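Local coordinates for protein transcription factor GAMBIF1 (Anopheles gambiae, PDB 1BVO) that binds DNA through the Rel homology specificity domain that makes up this chain and probably activates RNA polymerase II transcription in immunity and development, at residues I5-H10 against Q37-S42; V53-C58 against C146-L151; V59-P64 against L140-L145; H71-K76 against N98-Q103. All blocks are in the same frame, centred on the assembly; numbering follows the deposited sequence.

Contact 1: I5-H10 against Q37-S42; sequences ITEQPH and QKTFPS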
loop_
_atom_site.group_PDB
_atom_site.type_symbol
_atom_site.label_atom_id
_atom_site.label_comp_id
_atom_site.label_asym_id
_atom_site.label_seq_id
_atom_site.Cartn_x
_atom_site.Cartn_y
_atom_site.Cartn_z
ATOM N N ILE C 5 15.732 -34.176 -3.337
ATOM C CA ILE C 5 14.993 -33.402 -2.356
ATOM C C ILE C 5 14.345 -34.388 -1.414
ATOM O O ILE C 5 13.203 -34.796 -1.615
ATOM C CB ILE C 5 13.952 -32.536 -3.011
ATOM C CG1 ILE C 5 14.649 -31.650 -4.035
ATOM C CG2 ILE C 5 13.174 -31.753 -1.950
ATOM C CD1 ILE C 5 13.818 -30.519 -4.515
ATOM N N THR C 6 15.067 -34.730 -0.357
ATOM C CA THR C 6 14.615 -35.714 0.612
ATOM C C THR C 6 13.400 -35.366 1.452
ATOM O O THR C 6 12.707 -36.262 1.939
ATOM C CB THR C 6 15.783 -36.193 1.484
ATOM O OG1 THR C 6 16.354 -35.086 2.196
ATOM C CG2 THR C 6 16.855 -36.821 0.595
ATOM N N GLU C 7 13.172 -34.086 1.697
ATOM C CA GLU C 7 11.971 -33.703 2.418
ATOM C C GLU C 7 11.555 -32.424 1.764
ATOM O O GLU C 7 12.324 -31.473 1.650
ATOM C CB GLU C 7 12.144 -33.568 3.938
ATOM C CG GLU C 7 11.022 -32.761 4.619
ATOM C CD GLU C 7 10.117 -33.558 5.540
ATOM O OE1 GLU C 7 10.577 -34.068 6.574
ATOM O OE2 GLU C 7 8.911 -33.636 5.257
ATOM N N GLN C 8 10.384 -32.515 1.164
ATOM C CA GLN C 8 9.778 -31.442 0.427
ATOM C C GLN C 8 9.079 -30.451 1.302
ATOM O O GLN C 8 8.511 -30.792 2.345
ATOM C CB GLN C 8 8.772 -32.024 -0.548
ATOM C CG GLN C 8 9.407 -32.751 -1.682
ATOM C CD GLN C 8 9.748 -31.837 -2.821
ATOM O OE1 GLN C 8 9.502 -30.624 -2.767
ATOM N NE2 GLN C 8 10.338 -32.405 -3.867
ATOM N N PRO C 9 9.093 -29.196 0.876
ATOM C CA PRO C 9 8.433 -28.161 1.648
ATOM C C PRO C 9 6.946 -28.420 1.692
ATOM O O PRO C 9 6.344 -28.909 0.731
ATOM C CB PRO C 9 8.762 -26.886 0.875
ATOM C CG PRO C 9 9.014 -27.375 -0.532
ATOM C CD PRO C 9 9.788 -28.634 -0.289
ATOM N N HIS C 10 6.376 -28.226 2.871
ATOM C CA HIS C 10 4.956 -28.385 3.021
ATOM C C HIS C 10 4.406 -27.268 2.151
ATOM O O HIS C 10 4.730 -26.094 2.354
ATOM C CB HIS C 10 4.524 -28.180 4.461
ATOM C CG HIS C 10 3.071 -28.437 4.671
ATOM N ND1 HIS C 10 2.592 -29.557 5.325
ATOM C CD2 HIS C 10 1.983 -27.764 4.245
ATOM C CE1 HIS C 10 1.275 -29.560 5.286
ATOM N NE2 HIS C 10 0.877 -28.477 4.633
ATOM N N GLN C 37 7.214 -34.072 16.401
ATOM C CA GLN C 37 8.469 -34.088 15.650
ATOM C C GLN C 37 8.348 -33.196 14.416
ATOM O O GLN C 37 7.782 -33.588 13.395
ATOM C CB GLN C 37 8.868 -35.520 15.267
ATOM C CG GLN C 37 10.334 -35.698 14.838
ATOM C CD GLN C 37 11.329 -35.587 15.993
ATOM O OE1 GLN C 37 10.951 -35.360 17.138
ATOM N NE2 GLN C 37 12.609 -35.777 15.691
ATOM N N LYS C 38 8.806 -31.955 14.563
ATOM C CA LYS C 38 8.782 -30.957 13.492
ATOM C C LYS C 38 9.827 -31.319 12.436
ATOM O O LYS C 38 10.882 -31.876 12.771
ATOM C CB LYS C 38 9.104 -29.557 14.051
ATOM C CG LYS C 38 7.976 -28.887 14.814
ATOM C CD LYS C 38 8.293 -27.425 15.161
ATOM C CE LYS C 38 7.077 -26.730 15.783
ATOM N NZ LYS C 38 7.323 -25.301 16.081
ATOM N N THR C 39 9.540 -31.010 11.170
ATOM C CA THR C 39 10.492 -31.293 10.105
ATOM C C THR C 39 10.724 -30.067 9.234
ATOM O O THR C 39 9.998 -29.077 9.338
ATOM C CB THR C 39 10.081 -32.509 9.248
ATOM O OG1 THR C 39 8.788 -32.293 8.676
ATOM C CG2 THR C 39 10.072 -33.781 10.090
ATOM N N PHE C 40 11.731 -30.151 8.370
ATOM C CA PHE C 40 12.118 -29.054 7.495
ATOM C C PHE C 40 12.644 -29.610 6.144
ATOM O O PHE C 40 13.069 -30.768 6.078
ATOM C CB PHE C 40 13.214 -28.255 8.226
ATOM C CG PHE C 40 12.766 -27.663 9.561
ATOM C CD1 PHE C 40 11.968 -26.520 9.595
ATOM C CD2 PHE C 40 13.154 -28.232 10.778
ATOM C CE1 PHE C 40 11.559 -25.956 10.795
ATOM C CE2 PHE C 40 12.748 -27.666 12.003
ATOM C CZ PHE C 40 11.947 -26.525 12.006
ATOM N N PRO C 41 12.582 -28.816 5.045
ATOM C CA PRO C 41 13.054 -29.245 3.717
ATOM C C PRO C 41 14.490 -29.682 3.761
ATOM O O PRO C 41 15.312 -29.053 4.422
ATOM C CB PRO C 41 12.958 -27.965 2.886
ATOM C CG PRO C 41 11.832 -27.264 3.472
ATOM C CD PRO C 41 12.039 -27.450 4.967
ATOM N N SER C 42 14.831 -30.699 2.997
ATOM C CA SER C 42 16.204 -31.138 2.991
ATOM C C SER C 42 16.605 -31.782 1.686
ATOM O O SER C 42 15.764 -32.299 0.936
ATOM C CB SER C 42 16.487 -32.055 4.184
ATOM O OG SER C 42 15.390 -32.889 4.504
#
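A classic beta bulge, in which T6 and E7 together face S42, marks where strand 2-7 pairs with strand 42-46 in a small antiparallel sheet. E7 and S42 are a hydrogen-bonded pair: E7 N donates to S42 O at 3.2 Å, and S42 N answers at 2.9 Å, meeting E7 O on a lone pair in the carbonyl plane. P41 CA leans on the same acceptor through a CA-H...O contact. On the bulge, T6 OG1 adds a weak bond of 3.1 Å to S42 O, so that the hydroxyl joins the E7 amide at one carbonyl. The chain turns a corner at T6, near the end of strand 2-7, which lies at the edge of its sheet in this immunoglobulin-like Rel domain.

E7 carries most of the side-chain contact. Its CB lies 3.4 Å from S42 OG. CG stands anti to the backbone N (chi1 162°) and passes 3.2 Å from F40 O. The E7 side chain crosses that of T39 at about a right angle, bringing OE1 to T39 CB. The other oxygen, OE2, accepts from the backbone N of N32, while T33 OG1 accepts from T39 N; both partners belong to the long loop that joins the two segments. Further along, P9 CB meets P41 CG at 4.0 Å, and P9 also packs against S168 and I171 of strand 159-172.

Contact 2: V53-C58 against C146-L151; sequences VVVVSC and CFQVFL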
loop_
_atom_site.group_PDB
_atom_site.type_symbol
_atom_site.label_atom_id
_atom_site.label_comp_id
_atom_site.label_asym_id
_atom_site.label_seq_id
_atom_site.Cartn_x
_atom_site.Cartn_y
_atom_site.Cartn_z
ATOM N N VAL C 53 28.533 -26.169 -1.961
ATOM C CA VAL C 53 27.605 -25.194 -1.447
ATOM C C VAL C 53 26.286 -25.327 -2.180
ATOM O O VAL C 53 26.182 -26.053 -3.183
ATOM C CB VAL C 53 28.186 -23.785 -1.593
ATOM C CG1 VAL C 53 29.459 -23.682 -0.773
ATOM C CG2 VAL C 53 28.486 -23.491 -3.059
ATOM N N VAL C 54 25.256 -24.686 -1.653
ATOM C CA VAL C 54 23.954 -24.734 -2.274
ATOM C C VAL C 54 23.333 -23.355 -2.229
ATOM O O VAL C 54 23.458 -22.618 -1.254
ATOM C CB VAL C 54 23.031 -25.749 -1.578
ATOM C CG1 VAL C 54 22.539 -25.210 -0.240
ATOM C CG2 VAL C 54 21.857 -26.109 -2.477
ATOM N N VAL C 55 22.743 -22.985 -3.352
ATOM C CA VAL C 55 22.063 -21.714 -3.499
ATOM C C VAL C 55 20.593 -22.022 -3.638
ATOM O O VAL C 55 20.176 -22.806 -4.505
ATOM C CB VAL C 55 22.495 -20.981 -4.772
ATOM C CG1 VAL C 55 21.669 -19.709 -4.959
ATOM C CG2 VAL C 55 23.969 -20.650 -4.703
ATOM N N VAL C 56 19.797 -21.417 -2.781
ATOM C CA VAL C 56 18.375 -21.621 -2.816
ATOM C C VAL C 56 17.750 -20.275 -3.143
ATOM O O VAL C 56 18.198 -19.236 -2.650
ATOM C CB VAL C 56 17.843 -22.118 -1.463
ATOM C CG1 VAL C 56 16.369 -22.474 -1.581
ATOM C CG2 VAL C 56 18.653 -23.303 -0.989
ATOM N N SER C 57 16.797 -20.292 -4.067
ATOM C CA SER C 57 16.080 -19.082 -4.442
ATOM C C SER C 57 14.713 -19.500 -4.954
ATOM O O SER C 57 14.473 -20.682 -5.212
ATOM C CB SER C 57 16.832 -18.263 -5.497
ATOM O OG SER C 57 16.863 -18.899 -6.759
ATOM N N CYS C 58 13.807 -18.540 -5.022
ATOM C CA CYS C 58 12.456 -18.773 -5.486
ATOM C C CYS C 58 12.352 -18.699 -6.996
ATOM O O CYS C 58 12.811 -17.730 -7.617
ATOM C CB CYS C 58 11.522 -17.717 -4.921
ATOM S SG CYS C 58 11.154 -17.868 -3.184
ATOM N N CYS C 146 14.374 -23.274 -5.347
ATOM C CA CYS C 146 15.304 -23.801 -6.328
ATOM C C CYS C 146 16.630 -24.085 -5.637
ATOM O O CYS C 146 17.169 -23.221 -4.924
ATOM C CB CYS C 146 15.528 -22.825 -7.463
ATOM S SG CYS C 146 16.379 -23.600 -8.862
ATOM N N PHE C 147 17.132 -25.305 -5.797
ATOM C CA PHE C 147 18.387 -25.670 -5.168
ATOM C C PHE C 147 19.478 -25.837 -6.208
ATOM O O PHE C 147 19.513 -26.829 -6.925
ATOM C CB PHE C 147 18.238 -26.965 -4.368
ATOM C CG PHE C 147 17.175 -26.904 -3.294
ATOM C CD1 PHE C 147 17.478 -26.443 -2.025
ATOM C CD2 PHE C 147 15.877 -27.309 -3.560
ATOM C CE1 PHE C 147 16.495 -26.378 -1.034
ATOM C CE2 PHE C 147 14.892 -27.251 -2.588
ATOM C CZ PHE C 147 15.202 -26.785 -1.316
ATOM N N GLN C 148 20.340 -24.841 -6.336
ATOM C CA GLN C 148 21.442 -24.969 -7.278
ATOM C C GLN C 148 22.641 -25.396 -6.471
ATOM O O GLN C 148 23.109 -24.639 -5.603
ATOM C CB GLN C 148 21.791 -23.659 -7.934
ATOM C CG GLN C 148 20.859 -23.209 -8.983
ATOM C CD GLN C 148 21.190 -21.821 -9.339
ATOM O OE1 GLN C 148 20.949 -20.894 -8.547
ATOM N NE2 GLN C 148 21.864 -21.652 -10.472
ATOM N N VAL C 149 23.147 -26.594 -6.738
ATOM C CA VAL C 149 24.297 -27.086 -6.004
ATOM C C VAL C 149 25.567 -26.907 -6.825
ATOM O O VAL C 149 25.552 -27.065 -8.053
ATOM C CB VAL C 149 24.100 -28.560 -5.571
ATOM C CG1 VAL C 149 25.438 -29.233 -5.308
ATOM C CG2 VAL C 149 23.253 -28.616 -4.309
ATOM N N PHE C 150 26.647 -26.517 -6.148
ATOM C CA PHE C 150 27.939 -26.326 -6.793
ATOM C C PHE C 150 29.021 -27.104 -6.048
ATOM O O PHE C 150 29.204 -26.946 -4.828
ATOM C CB PHE C 150 28.351 -24.850 -6.804
ATOM C CG PHE C 150 27.422 -23.940 -7.554
ATOM C CD1 PHE C 150 27.480 -23.835 -8.947
ATOM C CD2 PHE C 150 26.515 -23.140 -6.866
ATOM C CE1 PHE C 150 26.659 -22.934 -9.636
ATOM C CE2 PHE C 150 25.684 -22.240 -7.545
ATOM C CZ PHE C 150 25.759 -22.139 -8.934
ATOM N N LEU C 151 29.712 -27.970 -6.776
ATOM C CA LEU C 151 30.803 -28.758 -6.233
ATOM C C LEU C 151 32.073 -27.941 -6.236
ATOM O O LEU C 151 32.222 -27.037 -7.061
ATOM C CB LEU C 151 31.007 -29.979 -7.101
ATOM C CG LEU C 151 29.690 -30.721 -7.219
ATOM C CD1 LEU C 151 29.967 -32.097 -7.745
ATOM C CD2 LEU C 151 29.027 -30.801 -5.847
HETATM O O HOH W 1 18.459 -21.372 -6.829
#
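F147 and V56 run alongside each other in the same direction from a non-hydrogen-bonded pair, and F147 illustrates how an aromatic residue can pack along a neighbouring strand of its own sheet. Its CB starts 4.2 Å from V54 CG2, a methyl that stands at the edge of the ring, near its plane. Chi1 of -58° sets CG anti to the carbonyl carbon. Farther out, CD1 meets V56 CG2 at 3.5 Å, and CE1 lies almost equally close to both methyls of V56, CG2 and CG1. Next along this face, V54 CG2 packs on V149 CG2.

The opposite face carries V53, V55, S57, C146, Q148 and F150. There V55 CG2 touches F150 CE2 at the ring edge, in plane, at 3.7 Å. Q148 runs beside V55, and a water within bonding distance of Q148 OE1, V55 O and S57 OG can donate to Q148 OE1 or V55 O. Its two protons cannot serve every acceptor nearby, so not every bond open to it can be made at once.

Six backbone bonds hold the antiparallel pair in register. At its middle, Q148 N reaches V55 O at 2.7 Å and V55 N reaches Q148 O at 2.8 Å.

Within the five-stranded sheet, strand 83-87 flanks 52-59 on its other side and strand 159-172 flanks 142-152. The face bearing F147 is covered by I43 of strand 42-46, which touches V54, F147 and V149, and by F97, whose ring meets that of F147.

Contact 3: V59-P64 against L140-L145; sequences VTKEGP and LNAVRL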
loop_
_atom_site.group_PDB
_atom_site.type_symbol
_atom_site.label_atom_id
_atom_site.label_comp_id
_atom_site.label_asym_id
_atom_site.label_seq_id
_atom_site.Cartn_x
_atom_site.Cartn_y
_atom_site.Cartn_z
ATOM N N VAL C 59 11.730 -19.702 -7.589
ATOM C CA VAL C 59 11.519 -19.702 -9.015
ATOM C C VAL C 59 10.003 -19.848 -9.122
ATOM O O VAL C 59 9.323 -20.089 -8.117
ATOM C CB VAL C 59 12.252 -20.851 -9.694
ATOM C CG1 VAL C 59 13.723 -20.799 -9.353
ATOM C CG2 VAL C 59 11.639 -22.173 -9.301
ATOM N N THR C 60 9.469 -19.660 -10.316
ATOM C CA THR C 60 8.026 -19.766 -10.540
ATOM C C THR C 60 7.519 -21.227 -10.469
ATOM O O THR C 60 8.287 -22.154 -10.750
ATOM C CB THR C 60 7.692 -19.181 -11.922
ATOM O OG1 THR C 60 8.496 -19.835 -12.915
ATOM C CG2 THR C 60 8.007 -17.682 -11.959
ATOM N N LYS C 61 6.252 -21.436 -10.086
ATOM C CA LYS C 61 5.667 -22.795 -10.050
ATOM C C LYS C 61 5.670 -23.251 -11.494
ATOM O O LYS C 61 5.740 -24.435 -11.836
ATOM C CB LYS C 61 4.193 -22.756 -9.598
ATOM C CG LYS C 61 3.412 -21.500 -10.032
ATOM C CD LYS C 61 2.019 -21.821 -10.587
ATOM C CE LYS C 61 0.965 -20.931 -9.960
ATOM N NZ LYS C 61 0.205 -20.070 -10.909
ATOM N N GLU C 62 5.470 -22.210 -12.279
ATOM C CA GLU C 62 5.346 -22.120 -13.708
ATOM C C GLU C 62 6.477 -22.732 -14.576
ATOM O O GLU C 62 7.653 -22.607 -14.260
ATOM C CB GLU C 62 5.102 -20.600 -14.006
ATOM C CG GLU C 62 4.136 -19.912 -12.930
ATOM C CD GLU C 62 4.059 -18.371 -12.907
ATOM O OE1 GLU C 62 4.672 -17.694 -13.735
ATOM O OE2 GLU C 62 3.363 -17.832 -12.031
ATOM N N GLY C 63 6.047 -23.523 -15.566
ATOM C CA GLY C 63 6.915 -24.162 -16.561
ATOM C C GLY C 63 8.175 -24.901 -16.177
ATOM O O GLY C 63 8.864 -24.510 -15.235
ATOM N N PRO C 64 8.587 -25.913 -16.971
ATOM C CA PRO C 64 9.810 -26.682 -16.653
ATOM C C PRO C 64 11.025 -25.742 -16.642
ATOM O O PRO C 64 12.007 -25.991 -15.936
ATOM C CB PRO C 64 9.880 -27.719 -17.773
ATOM C CG PRO C 64 9.332 -26.963 -18.931
ATOM C CD PRO C 64 8.111 -26.249 -18.329
ATOM N N LEU C 140 1.895 -14.266 -7.572
ATOM C CA LEU C 140 2.493 -13.935 -6.285
ATOM C C LEU C 140 1.972 -14.745 -5.098
ATOM O O LEU C 140 2.175 -14.353 -3.940
ATOM C CB LEU C 140 2.348 -12.443 -6.001
ATOM C CG LEU C 140 3.016 -11.559 -7.052
ATOM C CD1 LEU C 140 2.908 -10.117 -6.642
ATOM C CD2 LEU C 140 4.471 -11.963 -7.232
ATOM N N ASN C 141 1.371 -15.897 -5.368
ATOM C CA ASN C 141 0.859 -16.743 -4.301
ATOM C C ASN C 141 1.417 -18.138 -4.307
ATOM O O ASN C 141 0.980 -19.002 -3.546
ATOM C CB ASN C 141 -0.648 -16.818 -4.360
ATOM C CG ASN C 141 -1.286 -15.836 -3.436
ATOM O OD1 ASN C 141 -1.206 -14.614 -3.659
ATOM N ND2 ASN C 141 -1.893 -16.348 -2.351
ATOM N N ALA C 142 2.392 -18.358 -5.171
ATOM C CA ALA C 142 3.003 -19.662 -5.263
ATOM C C ALA C 142 4.428 -19.488 -5.738
ATOM O O ALA C 142 4.754 -18.554 -6.475
ATOM C CB ALA C 142 2.229 -20.540 -6.217
ATOM N N VAL C 143 5.270 -20.395 -5.268
ATOM C CA VAL C 143 6.674 -20.380 -5.609
ATOM C C VAL C 143 7.161 -21.792 -5.465
ATOM O O VAL C 143 6.424 -22.684 -5.069
ATOM C CB VAL C 143 7.511 -19.605 -4.560
ATOM C CG1 VAL C 143 7.249 -18.118 -4.634
ATOM C CG2 VAL C 143 7.183 -20.134 -3.164
ATOM N N ARG C 144 8.414 -21.987 -5.803
ATOM C CA ARG C 144 9.061 -23.265 -5.608
ATOM C C ARG C 144 10.470 -22.843 -5.196
ATOM O O ARG C 144 10.940 -21.745 -5.537
ATOM C CB ARG C 144 9.150 -24.080 -6.882
ATOM C CG ARG C 144 7.864 -24.457 -7.560
ATOM C CD ARG C 144 8.261 -25.278 -8.784
ATOM N NE ARG C 144 7.190 -25.576 -9.720
ATOM C CZ ARG C 144 6.602 -26.757 -9.818
ATOM N NH1 ARG C 144 6.979 -27.759 -9.036
ATOM N NH2 ARG C 144 5.653 -26.942 -10.726
ATOM N N LEU C 145 11.094 -23.661 -4.368
ATOM C CA LEU C 145 12.441 -23.388 -3.911
ATOM C C LEU C 145 13.344 -24.004 -4.958
ATOM O O LEU C 145 13.095 -25.123 -5.435
ATOM C CB LEU C 145 12.683 -24.066 -2.562
ATOM C CG LEU C 145 11.772 -23.573 -1.440
ATOM C CD1 LEU C 145 11.960 -24.419 -0.197
ATOM C CD2 LEU C 145 12.062 -22.116 -1.165
#
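V59 and R144 form an antiparallel hydrogen-bonded pair, with V59 N to R144 O at 3.0 Å and R144 N to V59 O at 3.1 Å, after which the chain of 59-64 leaves the sheet. Side chains of R144 and A142 follow the departing loop. V59 CG2 crosses to R144 CB at 4.0 Å. From there R144 runs out extended to NE, with CD fully anti (chi2 -179°), past T60 O and K61 CA.

Its guanidinium then grips a single acceptor side-on: NH2 lies 2.7 Å and NE 2.8 Å from K61 O, which is within 2° of the guanidinium plane. NH2 arrives on a lone pair in the carbonyl plane, whereas NE stands tilted from that plane. With NH1 donating to S168 O of strand 159-172, the flat group is fixed in its rotation, and one arginine spans the loop and the next strand over.

The K61 chain is bent, and its CG and CE lie against A142 CB, with CE at 4.0 Å, while NZ forms a salt bridge with D139. Within the loop, T60 OG1 donates to E62 O at 3.2 Å and accepts from K67 N.

The pair lies where strand 52-59 gives way to a loop in the immunoglobulin-like Rel domain, a fold that contacts DNA through loops; here the nearest atom of the contact lies about 4 Å from the nucleic acid.

Contact 4: H71-K76 against N98-Q103; sequences HNLVGK and NNLGIQ
The amide of N99 is approached on both faces by K76: the backbone N comes to OD1 from one side at 2.9 Å, and NZ from the opposite side at 3.1 Å. Both donors lie well out of the amide plane, by 49° and 55° on opposite faces. CG of N99 lies anti to its own backbone N (chi1 -158°), while ND2 donates to S27 OG, which tells the two ends of the amide apart. The NZ arm is the less certain of the two, since K76 is poorly ordered. A second flat group, the H71 imidazole, has Q103 O and I102 CG2 lying obliquely to it and meets the ring of H69 outside the pair.

Between these ends the backbones pair antiparallel. G101 N reaches V74 O at 2.8 Å, almost in line with the carbonyl, and Q103 N reaches N72 O at the same distance. On one side L73 and I102 lie side by side, L73 CD2 meeting I102 CG1 at 3.5 Å, and L73 CD1 touches L100 CD1 at 4.3 Å. On the other, Q103 crosses V74 at about a right angle, its OE1 4.0 Å from V74 CG1.

L73 continues inward onto V56 and C58, and L100 onto L145, while R117 of helix 107-120 donates to H71 O. The pair is a short two-stranded antiparallel ribbon whose L73 and I102 face packs on the main sheet of the immunoglobulin-like Rel domain.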
loop_
_atom_site.group_PDB
_atom_site.type_symbol
_atom_site.label_atom_id
_atom_site.label_comp_id
_atom_site.label_asym_id
_atom_site.label_seq_id
_atom_site.Cartn_x
_atom_site.Cartn_y
_atom_site.Cartn_z
ATOM N N HIS C 71 9.838 -13.036 -5.162
ATOM C CA HIS C 71 9.932 -13.272 -3.731
ATOM C C HIS C 71 11.333 -13.591 -3.193
ATOM O O HIS C 71 12.124 -14.281 -3.846
ATOM C CB HIS C 71 8.880 -14.287 -3.315
ATOM C CG HIS C 71 7.481 -13.775 -3.457
ATOM N ND1 HIS C 71 6.377 -14.553 -3.251
ATOM C CD2 HIS C 71 7.028 -12.530 -3.742
ATOM C CE1 HIS C 71 5.278 -13.810 -3.385
ATOM N NE2 HIS C 71 5.655 -12.582 -3.680
ATOM N N ASN C 72 11.665 -12.973 -2.060
ATOM C CA ASN C 72 12.967 -13.156 -1.431
ATOM C C ASN C 72 12.891 -14.211 -0.348
ATOM O O ASN C 72 11.846 -14.369 0.309
ATOM C CB ASN C 72 13.444 -11.849 -0.799
ATOM C CG ASN C 72 13.475 -10.704 -1.773
ATOM O OD1 ASN C 72 13.969 -10.829 -2.902
ATOM N ND2 ASN C 72 12.918 -9.579 -1.359
ATOM N N LEU C 73 13.981 -14.945 -0.183
ATOM C CA LEU C 73 14.060 -15.944 0.858
ATOM C C LEU C 73 14.894 -15.323 1.949
ATOM O O LEU C 73 15.961 -14.776 1.680
ATOM C CB LEU C 73 14.760 -17.195 0.370
ATOM C CG LEU C 73 13.896 -18.140 -0.449
ATOM C CD1 LEU C 73 14.679 -19.406 -0.769
ATOM C CD2 LEU C 73 12.649 -18.488 0.336
ATOM N N VAL C 74 14.368 -15.305 3.158
ATOM C CA VAL C 74 15.114 -14.740 4.257
ATOM C C VAL C 74 15.292 -15.869 5.255
ATOM O O VAL C 74 14.525 -16.830 5.248
ATOM C CB VAL C 74 14.373 -13.525 4.850
ATOM C CG1 VAL C 74 14.253 -12.433 3.790
ATOM C CG2 VAL C 74 13.007 -13.925 5.348
ATOM N N GLY C 75 16.317 -15.779 6.086
ATOM C CA GLY C 75 16.562 -16.835 7.051
ATOM C C GLY C 75 17.834 -16.564 7.831
ATOM O O GLY C 75 18.841 -16.132 7.256
ATOM N N LYS C 76 17.796 -16.837 9.131
ATOM C CA LYS C 76 18.939 -16.618 10.016
ATOM C C LYS C 76 20.187 -17.185 9.360
ATOM O O LYS C 76 21.273 -16.620 9.500
ATOM C CB LYS C 76 18.711 -17.333 11.359
ATOM C CG LYS C 76 19.128 -16.577 12.611
ATOM C CD LYS C 76 17.917 -16.319 13.515
ATOM C CE LYS C 76 17.282 -17.631 13.999
ATOM N NZ LYS C 76 15.778 -17.720 13.799
ATOM N N ASN C 98 16.304 -25.449 8.153
ATOM C CA ASN C 98 15.435 -25.279 9.299
ATOM C C ASN C 98 14.978 -23.834 9.492
ATOM O O ASN C 98 14.033 -23.580 10.244
ATOM C CB ASN C 98 16.113 -25.805 10.553
ATOM C CG ASN C 98 17.485 -25.248 10.713
ATOM O OD1 ASN C 98 17.670 -24.224 11.363
ATOM N ND2 ASN C 98 18.444 -25.839 10.013
ATOM N N ASN C 99 15.659 -22.888 8.844
ATOM C CA ASN C 99 15.254 -21.479 8.918
ATOM C C ASN C 99 15.297 -20.906 7.505
ATOM O O ASN C 99 16.325 -20.388 7.062
ATOM C CB ASN C 99 16.121 -20.654 9.887
ATOM C CG ASN C 99 15.407 -19.365 10.377
ATOM O OD1 ASN C 99 16.058 -18.401 10.787
ATOM N ND2 ASN C 99 14.086 -19.367 10.373
ATOM N N LEU C 100 14.211 -21.148 6.774
ATOM C CA LEU C 100 14.027 -20.693 5.396
ATOM C C LEU C 100 12.621 -20.092 5.343
ATOM O O LEU C 100 11.614 -20.805 5.501
ATOM C CB LEU C 100 14.121 -21.879 4.420
ATOM C CG LEU C 100 14.592 -21.668 2.970
ATOM C CD1 LEU C 100 16.007 -21.122 2.959
ATOM C CD2 LEU C 100 14.531 -22.997 2.250
ATOM N N GLY C 101 12.554 -18.775 5.187
ATOM C CA GLY C 101 11.274 -18.095 5.141
ATOM C C GLY C 101 11.064 -17.393 3.812
ATOM O O GLY C 101 12.028 -17.073 3.105
ATOM N N ILE C 102 9.804 -17.096 3.504
ATOM C CA ILE C 102 9.495 -16.465 2.239
ATOM C C ILE C 102 8.914 -15.090 2.468
ATOM O O ILE C 102 7.904 -14.930 3.164
ATOM C CB ILE C 102 8.573 -17.374 1.418
ATOM C CG1 ILE C 102 9.280 -18.706 1.207
ATOM C CG2 ILE C 102 8.259 -16.758 0.068
ATOM C CD1 ILE C 102 8.398 -19.777 0.681
ATOM N N GLN C 103 9.643 -14.095 1.981
ATOM C CA GLN C 103 9.231 -12.708 2.098
ATOM C C GLN C 103 8.720 -12.291 0.737
ATOM O O GLN C 103 9.471 -12.189 -0.239
ATOM C CB GLN C 103 10.397 -11.827 2.520
ATOM C CG GLN C 103 9.980 -10.504 3.123
ATOM C CD GLN C 103 11.060 -9.910 4.003
ATOM O OE1 GLN C 103 11.926 -9.172 3.521
ATOM N NE2 GLN C 103 11.025 -10.239 5.301
#

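Overall arrangement
All four contacts lie within one Rel homology domain and touch one another pairwise. Contacts 2 and 3 are consecutive lengths of the same pairing of strands 52-59 and 142-152, their centres 16 Å apart, and contact 4 is nested in sequence inside both. Contact 4 packs on them through L73: its CD1 lies 3.6 Å from V56 CG1 and 3.8 Å from L145 CD2. Contact 1 closes before the others begin, yet I5 CD1 reaches F147 CD2 at 3.9 Å. Measured from nearest atoms, contact 3 lies about 4 Å from the bound DNA, contacts 1 and 4 about 6 Å, and contact 2 about 14 Å.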